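PDB 2FGG: uncharacterized protein MT2708 from Mycobacterium tuberculosis, which is of unknown function but is related to the Mycobacterium tuberculosis protein Rv1738. Local coordinates for residues K9-D14 with A28-A33; T24-R29 with L59-A64. One frame throughout, in Å; residues are numbered along the deposited sequence.

Contact 1. Residues K9-D14 with A28-A33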
# COMPACT_ATOMS: atom_id res chain seq x y z
N LYS A 9 -11.83 -4.91 15.08
CA LYS A 9 -10.51 -5.55 15.04
C LYS A 9 -9.40 -4.59 14.60
O LYS A 9 -9.67 -3.48 14.15
CB LYS A 9 -10.53 -6.80 14.16
CG LYS A 9 -11.34 -6.67 12.88
CD LYS A 9 -11.49 -8.03 12.23
CE LYS A 9 -12.89 -8.20 11.69
NZ LYS A 9 -13.21 -9.64 11.54
N THR A 10 -8.15 -5.04 14.74
CA THR A 10 -6.98 -4.19 14.64
C THR A 10 -5.89 -4.80 13.75
O THR A 10 -5.42 -5.91 13.99
CB THR A 10 -6.41 -3.88 16.05
OG1 THR A 10 -7.26 -2.93 16.70
CG2 THR A 10 -4.99 -3.32 15.99
N CYS A 11 -5.50 -4.05 12.72
CA CYS A 11 -4.38 -4.42 11.87
C CYS A 11 -3.24 -3.46 12.09
O CYS A 11 -3.41 -2.41 12.70
CB CYS A 11 -4.75 -4.33 10.39
SG CYS A 11 -6.13 -5.33 9.91
N GLN A 12 -2.08 -3.85 11.59
CA GLN A 12 -1.01 -2.92 11.37
C GLN A 12 -0.48 -3.12 9.97
O GLN A 12 -0.34 -4.25 9.50
CB GLN A 12 0.10 -3.12 12.39
CG GLN A 12 -0.21 -2.43 13.69
CD GLN A 12 0.99 -2.31 14.55
OE1 GLN A 12 1.64 -3.31 14.87
NE2 GLN A 12 1.32 -1.08 14.94
N ILE A 13 -0.22 -2.01 9.30
CA ILE A 13 0.43 -2.02 8.02
C ILE A 13 1.87 -1.60 8.29
O ILE A 13 2.10 -0.54 8.87
CB ILE A 13 -0.28 -1.09 7.02
CG1 ILE A 13 -1.67 -1.63 6.70
CG2 ILE A 13 0.52 -0.95 5.73
CD1 ILE A 13 -2.62 -0.59 6.21
N ASP A 14 2.81 -2.45 7.90
CA ASP A 14 4.23 -2.22 8.13
C ASP A 14 4.85 -1.53 6.92
O ASP A 14 4.98 -2.14 5.86
CB ASP A 14 4.94 -3.55 8.39
CG ASP A 14 4.50 -4.22 9.70
OD1 ASP A 14 4.39 -3.53 10.74
OD2 ASP A 14 4.29 -5.45 9.70
N ALA A 28 4.39 -1.06 1.58
CA ALA A 28 3.38 -1.16 2.64
C ALA A 28 2.80 -2.57 2.68
O ALA A 28 2.06 -2.98 1.79
CB ALA A 28 2.29 -0.14 2.43
N ARG A 29 3.15 -3.32 3.73
CA ARG A 29 2.77 -4.72 3.87
C ARG A 29 1.58 -4.91 4.80
O ARG A 29 1.59 -4.45 5.93
CB ARG A 29 3.96 -5.57 4.35
CG ARG A 29 3.62 -7.04 4.59
CD ARG A 29 4.78 -7.84 5.18
NE ARG A 29 5.43 -7.13 6.29
CZ ARG A 29 6.51 -7.56 6.94
NH1 ARG A 29 7.08 -8.72 6.61
NH2 ARG A 29 7.01 -6.83 7.93
N LEU A 30 0.56 -5.61 4.31
CA LEU A 30 -0.61 -5.97 5.10
C LEU A 30 -0.84 -7.48 5.03
O LEU A 30 -0.83 -8.06 3.94
CB LEU A 30 -1.84 -5.20 4.61
CG LEU A 30 -3.24 -5.58 5.12
CD1 LEU A 30 -3.39 -5.36 6.63
CD2 LEU A 30 -4.30 -4.81 4.37
N SER A 31 -1.02 -8.12 6.18
CA SER A 31 -1.45 -9.51 6.23
C SER A 31 -2.96 -9.54 6.22
O SER A 31 -3.60 -9.03 7.13
CB SER A 31 -0.92 -10.20 7.49
OG SER A 31 0.44 -10.55 7.34
N TRP A 32 -3.53 -10.13 5.17
CA TRP A 32 -4.98 -10.11 4.98
C TRP A 32 -5.53 -11.36 4.29
O TRP A 32 -5.02 -11.78 3.26
CB TRP A 32 -5.42 -8.85 4.22
CG TRP A 32 -6.91 -8.70 4.18
CD1 TRP A 32 -7.73 -8.95 3.12
CD2 TRP A 32 -7.75 -8.28 5.26
NE1 TRP A 32 -9.04 -8.71 3.47
CE2 TRP A 32 -9.08 -8.30 4.78
CE3 TRP A 32 -7.51 -7.89 6.58
CZ2 TRP A 32 -10.17 -7.94 5.58
CZ3 TRP A 32 -8.60 -7.54 7.38
CH2 TRP A 32 -9.91 -7.57 6.88
N ALA A 33 -6.58 -11.93 4.89
CA ALA A 33 -7.24 -13.13 4.38
C ALA A 33 -6.22 -14.21 4.05
O ALA A 33 -6.30 -14.85 3.00
CB ALA A 33 -8.10 -12.79 3.17
O HOH W 1 -0.32 -6.58 8.64
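Ile13 straddles Leu30 and Ala28, one branch on each, with the small alanine methyl making a low spot beside the larger leucine. CG1, anti to the carbonyl carbon (chi1 -67°), sits 4.1 Å from Leu30 CD1, while CG2 settles over the low spot, 3.8 Å from Ala28 CB. A beta-branched residue suits this place, because one side chain can press on two alternate residues of the strand, which share a face. Two residues back along the incoming chain, Cys11 sets its CB 4.1 Å from the same Leu30 CD1, so this methyl is met by both residues. The sulfur reaches the six-membered ring of Trp32 obliquely, SG 4.2 Å from CZ3, a sulfur-aromatic contact.

Next to this apolar row the backbones close up at Asp14 and Arg29. Asp14 N donates to Arg29 O at 3.1 Å, and Arg29 N returns a nearly straight bond to Asp14 O at 3.0 Å. Their side chains also meet, with Asp14 OD2 3.5 Å from Arg29 NH2 in a long, weak salt bridge, the carboxylate and guanidinium planes 71° apart. Farther back the chains diverge, and a water spans the gap from Gln12 O to Ser31 N. Leu30 also touches Leu68 and Leu72 of helix 54-83, and Trp32 touches Leu75, so the row borders the helix packing. The paired bonds of Asp14 and Arg29 form an antiparallel hydrogen-bonded pair, here where the N-terminal segment enters edge strand 14-19 and pairs with central strand 24-32 of a three-stranded antiparallel sheet.

Contact 2. Residues T24-R29 with L59-A64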
# COMPACT_ATOMS: atom_id res chain seq x y z
N THR A 24 13.62 7.03 -4.14
CA THR A 24 13.10 6.47 -2.89
C THR A 24 11.86 5.58 -3.11
O THR A 24 10.95 5.92 -3.86
CB THR A 24 12.90 7.58 -1.80
OG1 THR A 24 11.71 7.32 -1.05
CG2 THR A 24 12.82 8.97 -2.42
N ARG A 25 11.87 4.42 -2.46
CA ARG A 25 10.82 3.42 -2.62
C ARG A 25 10.19 3.04 -1.29
O ARG A 25 10.88 2.82 -0.31
CB ARG A 25 11.38 2.15 -3.28
CG ARG A 25 10.34 1.06 -3.52
CD ARG A 25 10.85 -0.29 -3.05
NE ARG A 25 11.78 -0.89 -4.00
CZ ARG A 25 12.70 -1.81 -3.69
NH1 ARG A 25 12.82 -2.25 -2.44
NH2 ARG A 25 13.50 -2.29 -4.63
N ALA A 26 8.87 2.95 -1.28
CA ALA A 26 8.15 2.49 -0.10
C ALA A 26 7.40 1.19 -0.38
O ALA A 26 6.87 0.98 -1.47
CB ALA A 26 7.21 3.55 0.41
N LYS A 27 7.41 0.32 0.62
CA LYS A 27 6.63 -0.89 0.61
C LYS A 27 5.69 -0.85 1.82
O LYS A 27 6.14 -0.60 2.94
CB LYS A 27 7.55 -2.11 0.67
CG LYS A 27 8.27 -2.36 -0.65
CD LYS A 27 9.31 -3.46 -0.52
CE LYS A 27 9.82 -3.85 -1.88
NZ LYS A 27 10.46 -5.19 -1.84
N ALA A 28 4.39 -1.06 1.58
CA ALA A 28 3.38 -1.16 2.64
C ALA A 28 2.80 -2.57 2.68
O ALA A 28 2.06 -2.98 1.79
CB ALA A 28 2.29 -0.14 2.43
N ARG A 29 3.15 -3.32 3.73
CA ARG A 29 2.77 -4.72 3.87
C ARG A 29 1.58 -4.91 4.80
O ARG A 29 1.59 -4.45 5.93
CB ARG A 29 3.96 -5.57 4.35
CG ARG A 29 3.62 -7.04 4.59
CD ARG A 29 4.78 -7.84 5.18
NE ARG A 29 5.43 -7.13 6.29
CZ ARG A 29 6.51 -7.56 6.94
NH1 ARG A 29 7.08 -8.72 6.61
NH2 ARG A 29 7.01 -6.83 7.93
N LEU A 59 5.76 10.91 -0.76
CA LEU A 59 5.25 10.58 -2.09
C LEU A 59 5.33 9.08 -2.36
O LEU A 59 4.43 8.50 -2.96
CB LEU A 59 6.00 11.36 -3.18
CG LEU A 59 5.59 11.16 -4.65
CD1 LEU A 59 4.09 11.24 -4.84
CD2 LEU A 59 6.30 12.18 -5.54
N ALA A 60 6.42 8.46 -1.93
CA ALA A 60 6.57 7.02 -2.06
C ALA A 60 5.52 6.30 -1.23
O ALA A 60 4.91 5.36 -1.71
CB ALA A 60 7.95 6.59 -1.65
N ILE A 61 5.32 6.75 0.00
CA ILE A 61 4.32 6.14 0.87
C ILE A 61 2.93 6.28 0.26
O ILE A 61 2.17 5.32 0.23
CB ILE A 61 4.33 6.75 2.29
CG1 ILE A 61 5.67 6.50 2.98
CG2 ILE A 61 3.23 6.15 3.13
CD1 ILE A 61 5.83 7.27 4.28
N ALA A 62 2.61 7.47 -0.23
CA ALA A 62 1.33 7.71 -0.87
C ALA A 62 1.10 6.73 -2.03
O ALA A 62 0.03 6.16 -2.15
CB ALA A 62 1.23 9.16 -1.34
N ARG A 63 2.10 6.54 -2.87
CA ARG A 63 1.98 5.61 -4.01
C ARG A 63 1.90 4.14 -3.55
O ARG A 63 1.17 3.35 -4.15
CB ARG A 63 3.12 5.82 -4.99
CG ARG A 63 3.15 7.22 -5.53
CD ARG A 63 4.28 7.47 -6.47
NE ARG A 63 3.94 8.57 -7.36
CZ ARG A 63 4.82 9.39 -7.92
NH1 ARG A 63 6.11 9.24 -7.70
NH2 ARG A 63 4.39 10.37 -8.71
N ALA A 64 2.63 3.81 -2.50
CA ALA A 64 2.54 2.48 -1.90
C ALA A 64 1.14 2.19 -1.37
O ALA A 64 0.62 1.12 -1.58
CB ALA A 64 3.58 2.32 -0.82
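Ala26 CB sits against the Ala60-Ile61 peptide of the helix, 3.6 Å from Ala60 O and 3.7 Å from Ala60 CB. This is helix-on-sheet packing: the long helix 54-83 lies across one face of a three-stranded antiparallel meander, and the central strand 24-32 faces it with its alternate residues. The axes of the two segments come within 6.9 Å of each other at a crossing angle of -39°, a close approach that small side chains permit.

Alanine does the work on both sides. Ala60 and Ala64, one helical turn apart, turn their methyls to the strand, and Ala26 CB makes contact with both, standing 4.0 Å from Ala64 CB. Ala28, two residues along the strand and thus on the same face, meets Ala64 more loosely. At the other end Thr24 brings its hydroxyl oxygen beside the Ala60 methyl, and also touches Asp57; a short, beta-branched residue suits a strand lying this close to a helix. Ile61 starts away from the strand, but CG1, anti to the carbonyl carbon (chi1 -63°), comes within 4.2 Å of Ala26 CB; its longer chain also reaches Ile17 on the neighbouring strand 14-19.

No hydrogen bond joins the two segments, and their contact is largely apolar and buried. The long polar side chains belong to the other face of the sheet: Arg25 and Lys27 point away from the helix, and Arg25 forms a salt bridge with Glu18. Backbone oxygen takes part in the packing too, for the Ala64 methyl lies 3.6 Å from Ala26 O.

The two contacts share strand 24-32, the middle strand of the sheet, and overlap at Ala28 and Arg29; their centres lie 15 Å apart. Contact 2 uses the first part of the strand and contact 1 the last. Along the chain the order is 9-14, then 24-29 running into 28-33, then 59-64 on helix 54-83. Contact 1 is therefore local, joining the entry to strand 14-19 with the adjacent strand, whereas contact 2 brings back a helix from beyond strand 35-43. Ala28 takes part in both, touching Ile13 and Ala64, so the N-terminal segment and the helix both meet strand 24-32 at this one residue.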